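Local coordinates for FYVE, RhoGEF and PH domain-containing protein 5 (Homo sapiens, PDB 3MPX), which activates the Rho-family GTPase CDC42 by exchanging its bound GDP for GTP, here as the DH and first PH domains of the longer protein, at residues Ser21-Ile26 / Asn185-Asp190; Met53-Asp58 / Ser141-Ala146; Ala121-Gln126 / Arg168-Leu173; Val269-Tyr274 / Tyr281-Thr286. All blocks are in the same frame, centred on the assembly; numbering follows the deposited sequence.

Overall arrangement
Contacts 1, 2 and 3 lie in the helical DH domain, the part that carries exchange activity in this family. Contact 4 lies in the first PH domain. Contacts 1 and 2 share helix 21-59. They sit on opposite sides of the chain's centre, with contact centres about 49 Å apart. Contact 3 is buried between them, its centre about 27 Å from that of contact 1 and about 24 Å from that of contact 2. Its helix 162-184 runs on into the loop of contact 1. Contact 4 follows later in the chain, and its nearest atoms are about 14 Å from contact 3 and about 13 Å from contact 1.

Contact 1. Residues Ser21-Ile26 / Asn185-Asp190; sequences SRALVI and NNLCPD
N186 packs against R22, A23 and I26 in a small surface contact at one end of the DH-domain helical bundle. Segment 21-26 is the start of the long helix 21-59. Segment 185-190 lies in the loop between helix 162-184 and helix 192-214. No hydrogen bond crosses between the two segments. The closest backbones are those of A23 and N186, with CA atoms 5.6 Å apart. N186 has its CG anti to the carbonyl carbon (chi1 -65°), which sends the amide across the helix surface. There it crosses the side chains of R22 and I26 at about a right angle. The oxygen N186 OD1 lies against the aliphatic part of R22, 3.3 Å from R22 CB. The R22 guanidinium is turned 63° from the amide plane, and its approach to the oxygen is oblique. N186 ND2 makes a weak hydrogen bond to the backbone oxygen of D182, so the amide also ties back to helix 162-184. An alanine at this position would remove the amide, and is likely to leave the D182 oxygen without this weak donor and open a gap beside R22 and I26. A23 also touches Y183, while L187 leans on E193 and T197 of the next helix. Between the segments, A23 CB meets L187 CD2 at 4.4 Å. At the nitrogen end of the same amide, I26 CD1 lies 3.5 Å from N186 ND2.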
loop_
_atom_site.group_PDB
_atom_site.type_symbol
_atom_site.label_atom_id
_atom_site.label_comp_id
_atom_site.label_asym_id
_atom_site.label_seq_id
_atom_site.Cartn_x
_atom_site.Cartn_y
_atom_site.Cartn_z
ATOM N N SER A 21 24.509 -6.690 7.235
ATOM C CA SER A 21 23.607 -6.817 8.393
ATOM C C SER A 21 22.302 -6.150 7.965
ATOM O O SER A 21 21.209 -6.665 8.200
ATOM C CB SER A 21 24.169 -6.079 9.617
ATOM O OG SER A 21 25.254 -6.730 10.265
ATOM N N ARG A 22 22.444 -5.011 7.294
ATOM C CA ARG A 22 21.361 -4.208 6.767
ATOM C C ARG A 22 20.494 -5.018 5.804
ATOM O O ARG A 22 19.273 -5.007 5.964
ATOM C CB ARG A 22 21.915 -2.935 6.130
ATOM C CG ARG A 22 21.880 -1.754 7.089
ATOM C CD ARG A 22 22.630 -0.547 6.576
ATOM N NE ARG A 22 24.070 -0.807 6.531
ATOM C CZ ARG A 22 24.965 0.007 5.982
ATOM N NH1 ARG A 22 24.580 1.146 5.422
ATOM N NH2 ARG A 22 26.251 -0.320 5.975
ATOM N N ALA A 23 21.115 -5.796 4.886
ATOM C CA ALA A 23 20.381 -6.653 3.946
ATOM C C ALA A 23 19.810 -7.880 4.670
ATOM O O ALA A 23 18.746 -8.377 4.300
ATOM C CB ALA A 23 21.287 -7.078 2.805
ATOM N N LEU A 24 20.501 -8.346 5.735
ATOM C CA LEU A 24 20.037 -9.479 6.530
ATOM C C LEU A 24 18.722 -9.125 7.246
ATOM O O LEU A 24 17.780 -9.920 7.189
ATOM C CB LEU A 24 21.118 -9.972 7.519
ATOM C CG LEU A 24 20.712 -11.060 8.548
ATOM C CD1 LEU A 24 20.078 -12.303 7.881
ATOM C CD2 LEU A 24 21.892 -11.458 9.389
ATOM N N VAL A 25 18.644 -7.938 7.871
ATOM C CA VAL A 25 17.452 -7.484 8.587
ATOM C C VAL A 25 16.256 -7.272 7.610
ATOM O O VAL A 25 15.099 -7.467 8.006
ATOM C CB VAL A 25 17.797 -6.218 9.419
ATOM C CG1 VAL A 25 16.590 -5.315 9.645
ATOM C CG2 VAL A 25 18.432 -6.600 10.740
ATOM N N ILE A 26 16.534 -6.870 6.352
ATOM C CA ILE A 26 15.489 -6.645 5.352
ATOM C C ILE A 26 14.867 -8.004 4.902
ATOM O O ILE A 26 13.647 -8.082 4.748
ATOM C CB ILE A 26 16.002 -5.767 4.179
ATOM C CG1 ILE A 26 16.311 -4.340 4.690
ATOM C CG2 ILE A 26 14.989 -5.723 3.013
ATOM C CD1 ILE A 26 17.280 -3.555 3.867
ATOM N N ASN A 185 19.975 -1.518 -2.190
ATOM C CA ASN A 185 20.864 -0.443 -1.711
ATOM C C ASN A 185 21.958 -0.943 -0.761
ATOM O O ASN A 185 22.950 -0.244 -0.557
ATOM C CB ASN A 185 20.087 0.684 -1.045
ATOM C CG ASN A 185 19.095 1.364 -1.927
ATOM O OD1 ASN A 185 19.191 1.351 -3.154
ATOM N ND2 ASN A 185 18.084 1.938 -1.305
ATOM N N ASN A 186 21.779 -2.137 -0.196
ATOM C CA ASN A 186 22.754 -2.732 0.697
ATOM C C ASN A 186 23.521 -3.872 0.037
ATOM O O ASN A 186 24.384 -4.471 0.680
ATOM C CB ASN A 186 22.087 -3.188 1.967
ATOM C CG ASN A 186 21.530 -2.047 2.741
ATOM O OD1 ASN A 186 22.254 -1.237 3.328
ATOM N ND2 ASN A 186 20.227 -1.982 2.781
ATOM N N LEU A 187 23.225 -4.170 -1.232
ATOM C CA LEU A 187 23.926 -5.232 -1.952
ATOM C C LEU A 187 25.137 -4.667 -2.680
ATOM O O LEU A 187 25.188 -3.459 -2.964
ATOM C CB LEU A 187 23.013 -5.987 -2.954
ATOM C CG LEU A 187 21.835 -6.814 -2.408
ATOM C CD1 LEU A 187 21.145 -7.530 -3.519
ATOM C CD2 LEU A 187 22.265 -7.823 -1.377
ATOM N N CYS A 188 26.113 -5.545 -2.988
ATOM C CA CYS A 188 27.288 -5.144 -3.735
ATOM C C CYS A 188 26.849 -4.950 -5.185
ATOM O O CYS A 188 26.296 -5.897 -5.753
ATOM C CB CYS A 188 28.396 -6.185 -3.622
ATOM S SG CYS A 188 29.919 -5.723 -4.486
ATOM N N PRO A 189 27.072 -3.754 -5.802
ATOM C CA PRO A 189 26.611 -3.523 -7.188
ATOM C C PRO A 189 27.171 -4.477 -8.238
ATOM O O PRO A 189 26.776 -4.411 -9.402
ATOM C CB PRO A 189 27.058 -2.083 -7.463
ATOM C CG PRO A 189 27.093 -1.444 -6.117
ATOM C CD PRO A 189 27.673 -2.523 -5.244
ATOM N N ASP A 190 28.049 -5.391 -7.813
ATOM C CA ASP A 190 28.722 -6.368 -8.657
ATOM C C ASP A 190 28.430 -7.808 -8.189
ATOM O O ASP A 190 29.302 -8.684 -8.242
ATOM C CB ASP A 190 30.224 -6.041 -8.654
ATOM C CG ASP A 190 30.472 -4.593 -9.038
ATOM O OD1 ASP A 190 30.062 -4.197 -10.164
ATOM O OD2 ASP A 190 30.996 -3.824 -8.179
#

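Contact 2. Residues Met53-Asp58 / Ser141-Ala146; sequences MRALDD and SPRLAA
R143 and D58 form a salt bridge between two helices of the DH-domain bundle, with R143 NE 2.8 Å from D58 OD2. The bond is fairly straight, with an N-H...O angle of 157°. It uses the anti lone pair of OD2, the one turned away from OD1. The acceptor lies near the guanidinium plane, at its edge, although the carboxylate plane is turned 48° from it. R143 reaches this place with CG anti to the backbone N (chi1 -171°) and a bend at chi2, which carries the guanidinium over toward helix 53-58 and across A55. One face of the guanidinium then lies flat on A55, whose CA is 3.6 Å above the plane and over its centre. A55 CB touches the same group, 3.5 Å from R143 NH1. A leucine in place of R143 would probably leave D58 without its charged mate and uncover the backbone at A55. The guanidinium of R54 is also near, a like charge that the carboxylate of D58 may help to offset. The two helices run almost antiparallel, their axes 8.9 Å apart. S141 is the N-cap of the second helix, its OG accepting from L144 N. Deeper in, L144 packs on L134, N137 and C138 of helix 117-138, and L56 on L72 of helix 66-98. These leucines join the two helices to the bundle interior. Between the segments they meet at L56 CD2 and L144 CD1, 3.8 Å apart.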
loop_
_atom_site.group_PDB
_atom_site.type_symbol
_atom_site.label_atom_id
_atom_site.label_comp_id
_atom_site.label_asym_id
_atom_site.label_seq_id
_atom_site.Cartn_x
_atom_site.Cartn_y
_atom_site.Cartn_z
HETATM N N MSE A 53 -18.149 -18.916 -2.467
HETATM C CA MSE A 53 -18.297 -20.093 -3.334
HETATM C C MSE A 53 -19.520 -20.910 -2.872
HETATM O O MSE A 53 -20.391 -21.211 -3.695
HETATM C CB MSE A 53 -17.024 -20.951 -3.374
HETATM C CG MSE A 53 -15.866 -20.298 -4.138
HETATM SE SE MSE A 53 -16.296 -19.572 -5.931
HETATM C CE MSE A 53 -16.151 -21.256 -6.947
ATOM N N ARG A 54 -19.632 -21.156 -1.540
ATOM C CA ARG A 54 -20.756 -21.858 -0.909
ATOM C C ARG A 54 -22.078 -21.166 -1.262
ATOM O O ARG A 54 -23.003 -21.840 -1.722
ATOM C CB ARG A 54 -20.586 -21.949 0.625
ATOM C CG ARG A 54 -19.729 -23.109 1.095
ATOM C CD ARG A 54 -19.661 -23.176 2.610
ATOM N NE ARG A 54 -18.507 -22.447 3.142
ATOM C CZ ARG A 54 -18.556 -21.585 4.155
ATOM N NH1 ARG A 54 -17.452 -20.976 4.568
ATOM N NH2 ARG A 54 -19.712 -21.322 4.763
ATOM N N ALA A 55 -22.146 -19.829 -1.113
ATOM C CA ALA A 55 -23.350 -19.064 -1.451
ATOM C C ALA A 55 -23.684 -19.183 -2.940
ATOM O O ALA A 55 -24.777 -19.639 -3.260
ATOM C CB ALA A 55 -23.188 -17.601 -1.056
ATOM N N LEU A 56 -22.737 -18.808 -3.846
ATOM C CA LEU A 56 -22.914 -18.839 -5.308
ATOM C C LEU A 56 -23.366 -20.220 -5.806
ATOM O O LEU A 56 -24.261 -20.275 -6.650
ATOM C CB LEU A 56 -21.660 -18.340 -6.065
ATOM C CG LEU A 56 -21.250 -16.856 -5.891
ATOM C CD1 LEU A 56 -19.950 -16.556 -6.625
ATOM C CD2 LEU A 56 -22.336 -15.906 -6.353
ATOM N N ASP A 57 -22.824 -21.325 -5.216
ATOM C CA ASP A 57 -23.232 -22.714 -5.509
ATOM C C ASP A 57 -24.726 -22.929 -5.211
ATOM O O ASP A 57 -25.387 -23.652 -5.967
ATOM C CB ASP A 57 -22.400 -23.744 -4.723
ATOM C CG ASP A 57 -20.952 -23.944 -5.164
ATOM O OD1 ASP A 57 -20.625 -23.617 -6.336
ATOM O OD2 ASP A 57 -20.145 -24.444 -4.343
ATOM N N ASP A 58 -25.264 -22.272 -4.134
ATOM C CA ASP A 58 -26.686 -22.346 -3.760
ATOM C C ASP A 58 -27.542 -21.548 -4.748
ATOM O O ASP A 58 -28.665 -21.951 -5.083
ATOM C CB ASP A 58 -26.919 -21.795 -2.345
ATOM C CG ASP A 58 -26.398 -22.604 -1.173
ATOM O OD1 ASP A 58 -26.177 -23.815 -1.338
ATOM O OD2 ASP A 58 -26.279 -22.033 -0.067
ATOM N N SER A 141 -29.641 -10.086 -3.052
ATOM C CA SER A 141 -29.267 -11.482 -2.889
ATOM C C SER A 141 -29.022 -11.795 -1.406
ATOM O O SER A 141 -27.872 -11.770 -0.957
ATOM C CB SER A 141 -28.043 -11.820 -3.739
ATOM O OG SER A 141 -27.524 -13.107 -3.444
ATOM N N PRO A 142 -30.088 -12.129 -0.642
ATOM C CA PRO A 142 -29.907 -12.474 0.778
ATOM C C PRO A 142 -28.760 -13.463 1.042
ATOM O O PRO A 142 -27.964 -13.204 1.925
ATOM C CB PRO A 142 -31.275 -13.046 1.170
ATOM C CG PRO A 142 -32.237 -12.334 0.287
ATOM C CD PRO A 142 -31.516 -12.199 -1.026
ATOM N N ARG A 143 -28.638 -14.536 0.245
ATOM C CA ARG A 143 -27.575 -15.550 0.343
ATOM C C ARG A 143 -26.159 -14.939 0.149
ATOM O O ARG A 143 -25.251 -15.249 0.928
ATOM C CB ARG A 143 -27.833 -16.676 -0.683
ATOM C CG ARG A 143 -26.944 -17.906 -0.558
ATOM C CD ARG A 143 -27.258 -18.750 0.666
ATOM N NE ARG A 143 -26.103 -19.530 1.110
ATOM C CZ ARG A 143 -25.057 -19.018 1.754
ATOM N NH1 ARG A 143 -24.989 -17.717 1.997
ATOM N NH2 ARG A 143 -24.048 -19.798 2.116
ATOM N N LEU A 144 -25.965 -14.103 -0.895
ATOM C CA LEU A 144 -24.670 -13.472 -1.110
ATOM C C LEU A 144 -24.422 -12.427 -0.005
ATOM O O LEU A 144 -23.298 -12.351 0.518
ATOM C CB LEU A 144 -24.553 -12.852 -2.512
ATOM C CG LEU A 144 -23.130 -12.430 -2.943
ATOM C CD1 LEU A 144 -22.295 -13.615 -3.321
ATOM C CD2 LEU A 144 -23.173 -11.459 -4.104
ATOM N N ALA A 145 -25.485 -11.679 0.403
ATOM C CA ALA A 145 -25.370 -10.707 1.479
ATOM C C ALA A 145 -24.942 -11.401 2.770
ATOM O O ALA A 145 -23.994 -10.950 3.394
ATOM C CB ALA A 145 -26.670 -9.958 1.668
ATOM N N ALA A 146 -25.543 -12.557 3.088
ATOM C CA ALA A 146 -25.236 -13.386 4.255
ATOM C C ALA A 146 -23.784 -13.830 4.232
ATOM O O ALA A 146 -23.174 -13.897 5.295
ATOM C CB ALA A 146 -26.149 -14.608 4.295
#

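Contact 3. Residues Ala121-Gln126 / Arg168-Leu173; sequences ATHILQ and RVVQRL
The imidazole of H123 meets two valines of helix 162-184, V169 and V170, both obliquely to its ring. V169 CG1 is 3.8 Å from H123 CE1, and V170 CG2 is 4.1 Å from H123 ND1. F127 of the same helix makes an edge-to-face contact with the ring. The polar end is also held, because H123 NE2 is hydrogen-bonded to the hydroxyl of Y130. This bond and the F127 contact probably limit the turning of the ring. H123 has CG anti to its backbone N, chi1 -179°, and this carries the ring out toward the valines. Beside it the packing is purely apolar. I124 CG1 rests 3.8 Å from V170 CG1, the two side chains crossing at a slant. Its CD1 goes further and meets L173 CD1 tip to tip, also at 3.8 Å. No hydrogen bond joins the two segments. The helices are spaced at 10.9 Å between axes and cross at -129°, so side chains rather than backbones fill the interface. On the far side of segment 121-126 from helix 162-184, the amide of Q126 folds back on its own helix, with Q126 NE2 2.8 Å from T122 O.

All five residues that touch are buried, in the core of the DH-domain helical bundle. Helix 66-98 adds L79 and I82 against H123. Helix 21-59 packs L41 and L44 on V169, and helix 192-214 places V207 and T208 on L173. M215, in the loop after that last helix, touches both I124 and V170.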
loop_
_atom_site.group_PDB
_atom_site.type_symbol
_atom_site.label_atom_id
_atom_site.label_comp_id
_atom_site.label_asym_id
_atom_site.label_seq_id
_atom_site.Cartn_x
_atom_site.Cartn_y
_atom_site.Cartn_z
ATOM N N ALA A 121 -1.518 -10.222 -11.685
ATOM C CA ALA A 121 -1.839 -9.403 -12.854
ATOM C C ALA A 121 -3.279 -9.634 -13.308
ATOM O O ALA A 121 -4.002 -8.678 -13.587
ATOM C CB ALA A 121 -0.889 -9.746 -13.980
ATOM N N THR A 122 -3.694 -10.913 -13.341
ATOM C CA THR A 122 -5.028 -11.367 -13.720
ATOM C C THR A 122 -6.059 -10.894 -12.687
ATOM O O THR A 122 -7.152 -10.488 -13.075
ATOM C CB THR A 122 -4.976 -12.888 -13.899
ATOM O OG1 THR A 122 -4.221 -13.157 -15.073
ATOM C CG2 THR A 122 -6.327 -13.514 -14.046
ATOM N N HIS A 123 -5.700 -10.935 -11.381
ATOM C CA HIS A 123 -6.570 -10.508 -10.287
ATOM C C HIS A 123 -6.825 -9.020 -10.374
ATOM O O HIS A 123 -7.974 -8.603 -10.331
ATOM C CB HIS A 123 -5.975 -10.879 -8.926
ATOM C CG HIS A 123 -6.829 -10.479 -7.753
ATOM N ND1 HIS A 123 -6.293 -9.798 -6.662
ATOM C CD2 HIS A 123 -8.145 -10.693 -7.527
ATOM C CE1 HIS A 123 -7.293 -9.628 -5.819
ATOM N NE2 HIS A 123 -8.429 -10.144 -6.298
ATOM N N ILE A 124 -5.749 -8.233 -10.557
ATOM C CA ILE A 124 -5.747 -6.776 -10.709
ATOM C C ILE A 124 -6.659 -6.366 -11.881
ATOM O O ILE A 124 -7.493 -5.488 -11.697
ATOM C CB ILE A 124 -4.273 -6.324 -10.930
ATOM C CG1 ILE A 124 -3.530 -6.147 -9.582
ATOM C CG2 ILE A 124 -4.189 -5.063 -11.785
ATOM C CD1 ILE A 124 -2.034 -6.176 -9.662
ATOM N N LEU A 125 -6.516 -7.034 -13.060
ATOM C CA LEU A 125 -7.259 -6.763 -14.293
ATOM C C LEU A 125 -8.770 -6.856 -14.149
ATOM O O LEU A 125 -9.478 -6.122 -14.840
ATOM C CB LEU A 125 -6.805 -7.680 -15.459
ATOM C CG LEU A 125 -5.434 -7.390 -16.093
ATOM C CD1 LEU A 125 -5.013 -8.494 -16.941
ATOM C CD2 LEU A 125 -5.409 -6.103 -16.871
ATOM N N GLN A 126 -9.266 -7.742 -13.275
ATOM C CA GLN A 126 -10.718 -7.902 -13.067
ATOM C C GLN A 126 -11.197 -7.478 -11.652
ATOM O O GLN A 126 -12.396 -7.544 -11.363
ATOM C CB GLN A 126 -11.179 -9.332 -13.414
ATOM C CG GLN A 126 -10.451 -10.422 -12.657
ATOM C CD GLN A 126 -10.485 -11.721 -13.407
ATOM O OE1 GLN A 126 -11.551 -12.301 -13.690
ATOM N NE2 GLN A 126 -9.309 -12.235 -13.689
ATOM N N ARG A 168 -5.573 -5.115 0.333
ATOM C CA ARG A 168 -4.542 -5.723 1.174
ATOM C C ARG A 168 -3.806 -6.869 0.442
ATOM O O ARG A 168 -2.618 -7.066 0.680
ATOM C CB ARG A 168 -5.140 -6.186 2.516
ATOM C CG ARG A 168 -5.053 -5.144 3.624
ATOM C CD ARG A 168 -5.970 -5.485 4.771
ATOM N NE ARG A 168 -6.884 -4.383 5.096
ATOM C CZ ARG A 168 -7.850 -4.446 6.011
ATOM N NH1 ARG A 168 -8.043 -5.562 6.709
ATOM N NH2 ARG A 168 -8.629 -3.396 6.236
ATOM N N VAL A 169 -4.493 -7.565 -0.488
ATOM C CA VAL A 169 -3.923 -8.600 -1.357
ATOM C C VAL A 169 -2.921 -7.934 -2.325
ATOM O O VAL A 169 -1.748 -8.283 -2.304
ATOM C CB VAL A 169 -5.045 -9.396 -2.091
ATOM C CG1 VAL A 169 -4.514 -10.238 -3.257
ATOM C CG2 VAL A 169 -5.828 -10.260 -1.106
ATOM N N VAL A 170 -3.381 -6.941 -3.120
ATOM C CA VAL A 170 -2.633 -6.182 -4.138
ATOM C C VAL A 170 -1.522 -5.288 -3.518
ATOM O O VAL A 170 -0.584 -4.893 -4.207
ATOM C CB VAL A 170 -3.651 -5.335 -4.957
ATOM C CG1 VAL A 170 -2.995 -4.591 -6.126
ATOM C CG2 VAL A 170 -4.814 -6.184 -5.440
ATOM N N GLN A 171 -1.668 -4.930 -2.252
ATOM C CA GLN A 171 -0.737 -4.061 -1.546
ATOM C C GLN A 171 0.654 -4.739 -1.315
ATOM O O GLN A 171 1.686 -4.056 -1.366
ATOM C CB GLN A 171 -1.411 -3.587 -0.244
ATOM C CG GLN A 171 -0.506 -3.048 0.842
ATOM C CD GLN A 171 -1.299 -2.826 2.091
ATOM O OE1 GLN A 171 -1.731 -1.719 2.361
ATOM N NE2 GLN A 171 -1.547 -3.883 2.855
ATOM N N ARG A 172 0.680 -6.078 -1.119
ATOM C CA ARG A 172 1.930 -6.822 -0.922
ATOM C C ARG A 172 2.940 -6.566 -2.046
ATOM O O ARG A 172 4.152 -6.566 -1.800
ATOM C CB ARG A 172 1.648 -8.325 -0.842
ATOM C CG ARG A 172 2.817 -9.166 -0.317
ATOM C CD ARG A 172 3.268 -8.786 1.092
ATOM N NE ARG A 172 4.440 -9.565 1.480
ATOM C CZ ARG A 172 5.406 -9.136 2.278
ATOM N NH1 ARG A 172 6.419 -9.928 2.581
ATOM N NH2 ARG A 172 5.370 -7.904 2.776
ATOM N N LEU A 173 2.425 -6.379 -3.283
ATOM C CA LEU A 173 3.220 -6.113 -4.467
ATOM C C LEU A 173 4.012 -4.806 -4.341
ATOM O O LEU A 173 5.185 -4.787 -4.692
ATOM C CB LEU A 173 2.322 -6.121 -5.717
ATOM C CG LEU A 173 1.568 -7.439 -6.028
ATOM C CD1 LEU A 173 0.697 -7.286 -7.258
ATOM C CD2 LEU A 173 2.532 -8.639 -6.191
#

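Contact 4. Residues Val269-Tyr274 / Tyr281-Thr286; sequences VLLYTY and YRLKNT
Y272 and L283 both carry CG anti to the backbone N, but on opposite faces of the hairpin. For Y272 (chi1 -171°) this lays the ring next to K284, with Y272 CD1 3.8 Å from K284 CB. For L283 (chi1 -169°) it sends CD1 toward L271, 3.9 Å from L271 CB. K284 is bent at chi2, and its chain runs back along the strand until K284 CE lies 3.7 Å from Y274 CB. On the face with L271, the methyl T286 CG2 meets L271 CD2 at 3.8 Å, the two side chains pointing the same way. T273 puts OG1 beside Y281 CB, and this hydroxyl is hydrogen-bonded to the backbone oxygen of H262 on strand 257-266. The ring of Y281 stacks on that of H262 and meets F264 edge-to-face.

The backbone is irregular here. Y272 O takes two N-H groups, K284 N at 2.7 Å in the carbonyl plane and, more weakly, N285 N at 3.3 Å. Y272 N returns a bond to N285 O, 3.2 Å long. Bonds between Y274 and R282 are weak. L315 and L317 of strand 314-318 touch the side chain of Y272. With K284 and N285 both opposite Y272, this is a classic beta bulge in an antiparallel hairpin of the PH-domain sheet.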
loop_
_atom_site.group_PDB
_atom_site.type_symbol
_atom_site.label_atom_id
_atom_site.label_comp_id
_atom_site.label_asym_id
_atom_site.label_seq_id
_atom_site.Cartn_x
_atom_site.Cartn_y
_atom_site.Cartn_z
ATOM N N VAL A 269 -6.252 12.846 6.880
ATOM C CA VAL A 269 -5.293 13.345 7.856
ATOM C C VAL A 269 -4.092 14.118 7.201
ATOM O O VAL A 269 -3.805 13.939 6.016
ATOM C CB VAL A 269 -4.849 12.097 8.667
ATOM C CG1 VAL A 269 -3.870 11.210 7.900
ATOM C CG2 VAL A 269 -4.320 12.456 10.044
ATOM N N LEU A 270 -3.405 14.976 7.986
ATOM C CA LEU A 270 -2.239 15.752 7.541
ATOM C C LEU A 270 -0.981 15.319 8.277
ATOM O O LEU A 270 -0.845 15.576 9.475
ATOM C CB LEU A 270 -2.447 17.277 7.684
ATOM C CG LEU A 270 -1.282 18.173 7.219
ATOM C CD1 LEU A 270 -1.606 18.856 5.912
ATOM C CD2 LEU A 270 -0.924 19.205 8.272
ATOM N N LEU A 271 -0.061 14.657 7.552
ATOM C CA LEU A 271 1.204 14.236 8.137
ATOM C C LEU A 271 2.144 15.430 8.128
ATOM O O LEU A 271 2.256 16.137 7.114
ATOM C CB LEU A 271 1.825 13.020 7.434
ATOM C CG LEU A 271 0.958 11.759 7.211
ATOM C CD1 LEU A 271 1.800 10.637 6.615
ATOM C CD2 LEU A 271 0.309 11.258 8.505
ATOM N N TYR A 272 2.746 15.690 9.304
ATOM C CA TYR A 272 3.671 16.785 9.594
ATOM C C TYR A 272 4.961 16.103 9.948
ATOM O O TYR A 272 5.027 15.410 10.966
ATOM C CB TYR A 272 3.123 17.604 10.777
ATOM C CG TYR A 272 3.851 18.897 11.058
ATOM C CD1 TYR A 272 4.666 19.032 12.180
ATOM C CD2 TYR A 272 3.654 20.015 10.257
ATOM C CE1 TYR A 272 5.302 20.237 12.471
ATOM C CE2 TYR A 272 4.304 21.214 10.521
ATOM C CZ TYR A 272 5.115 21.326 11.639
ATOM O OH TYR A 272 5.735 22.524 11.898
ATOM N N THR A 273 5.948 16.182 9.057
ATOM C CA THR A 273 7.198 15.448 9.252
ATOM C C THR A 273 8.444 16.380 9.240
ATOM O O THR A 273 8.317 17.608 9.175
ATOM C CB THR A 273 7.341 14.238 8.217
ATOM O OG1 THR A 273 7.897 14.673 6.981
ATOM C CG2 THR A 273 6.040 13.502 7.934
ATOM N N TYR A 274 9.641 15.759 9.338
ATOM C CA TYR A 274 10.941 16.391 9.242
ATOM C C TYR A 274 11.781 15.598 8.222
ATOM O O TYR A 274 12.058 14.402 8.433
ATOM C CB TYR A 274 11.673 16.471 10.594
ATOM C CG TYR A 274 13.162 16.712 10.431
ATOM C CD1 TYR A 274 13.647 17.939 9.974
ATOM C CD2 TYR A 274 14.084 15.702 10.690
ATOM C CE1 TYR A 274 15.014 18.155 9.785
ATOM C CE2 TYR A 274 15.452 15.898 10.484
ATOM C CZ TYR A 274 15.914 17.133 10.046
ATOM O OH TYR A 274 17.258 17.353 9.877
ATOM N N TYR A 281 11.780 10.388 6.386
ATOM C CA TYR A 281 11.232 11.460 7.211
ATOM C C TYR A 281 10.924 10.970 8.632
ATOM O O TYR A 281 11.147 9.799 8.932
ATOM C CB TYR A 281 9.965 12.051 6.563
ATOM C CG TYR A 281 10.086 12.340 5.086
ATOM C CD1 TYR A 281 10.533 13.574 4.635
ATOM C CD2 TYR A 281 9.705 11.396 4.137
ATOM C CE1 TYR A 281 10.639 13.849 3.274
ATOM C CE2 TYR A 281 9.821 11.653 2.773
ATOM C CZ TYR A 281 10.280 12.884 2.346
ATOM O OH TYR A 281 10.363 13.142 1.003
ATOM N N ARG A 282 10.433 11.878 9.508
ATOM C CA ARG A 282 10.088 11.597 10.908
ATOM C C ARG A 282 8.762 12.249 11.221
ATOM O O ARG A 282 8.666 13.472 11.140
ATOM C CB ARG A 282 11.193 12.123 11.857
ATOM C CG ARG A 282 10.843 12.095 13.354
ATOM C CD ARG A 282 10.750 10.695 13.931
ATOM N NE ARG A 282 12.044 10.016 13.947
ATOM C CZ ARG A 282 12.229 8.773 14.376
ATOM N NH1 ARG A 282 11.203 8.059 14.829
ATOM N NH2 ARG A 282 13.442 8.232 14.355
ATOM N N LEU A 283 7.739 11.448 11.568
ATOM C CA LEU A 283 6.414 11.975 11.896
ATOM C C LEU A 283 6.533 12.832 13.152
ATOM O O LEU A 283 6.984 12.330 14.192
ATOM C CB LEU A 283 5.385 10.846 12.064
ATOM C CG LEU A 283 3.907 11.249 12.142
ATOM C CD1 LEU A 283 3.429 11.973 10.879
ATOM C CD2 LEU A 283 3.047 10.042 12.404
ATOM N N LYS A 284 6.252 14.153 13.013
ATOM C CA LYS A 284 6.384 15.105 14.111
ATOM C C LYS A 284 5.079 15.347 14.834
ATOM O O LYS A 284 5.097 15.607 16.035
ATOM C CB LYS A 284 7.002 16.436 13.649
ATOM C CG LYS A 284 8.509 16.389 13.358
ATOM C CD LYS A 284 9.387 15.647 14.399
ATOM C CE LYS A 284 10.860 15.919 14.177
ATOM N NZ LYS A 284 11.732 15.034 14.995
ATOM N N ASN A 285 3.959 15.280 14.114
ATOM C CA ASN A 285 2.592 15.473 14.605
ATOM C C ASN A 285 1.668 15.075 13.461
ATOM O O ASN A 285 2.126 14.897 12.330
ATOM C CB ASN A 285 2.357 16.947 15.008
ATOM C CG ASN A 285 1.046 17.260 15.698
ATOM O OD1 ASN A 285 0.529 16.491 16.524
ATOM N ND2 ASN A 285 0.496 18.431 15.398
ATOM N N THR A 286 0.380 14.901 13.750
ATOM C CA THR A 286 -0.610 14.510 12.754
ATOM C C THR A 286 -1.837 15.370 13.002
ATOM O O THR A 286 -2.174 15.610 14.152
ATOM C CB THR A 286 -0.853 12.984 12.834
ATOM O OG1 THR A 286 0.380 12.283 13.090
ATOM C CG2 THR A 286 -1.509 12.428 11.606
#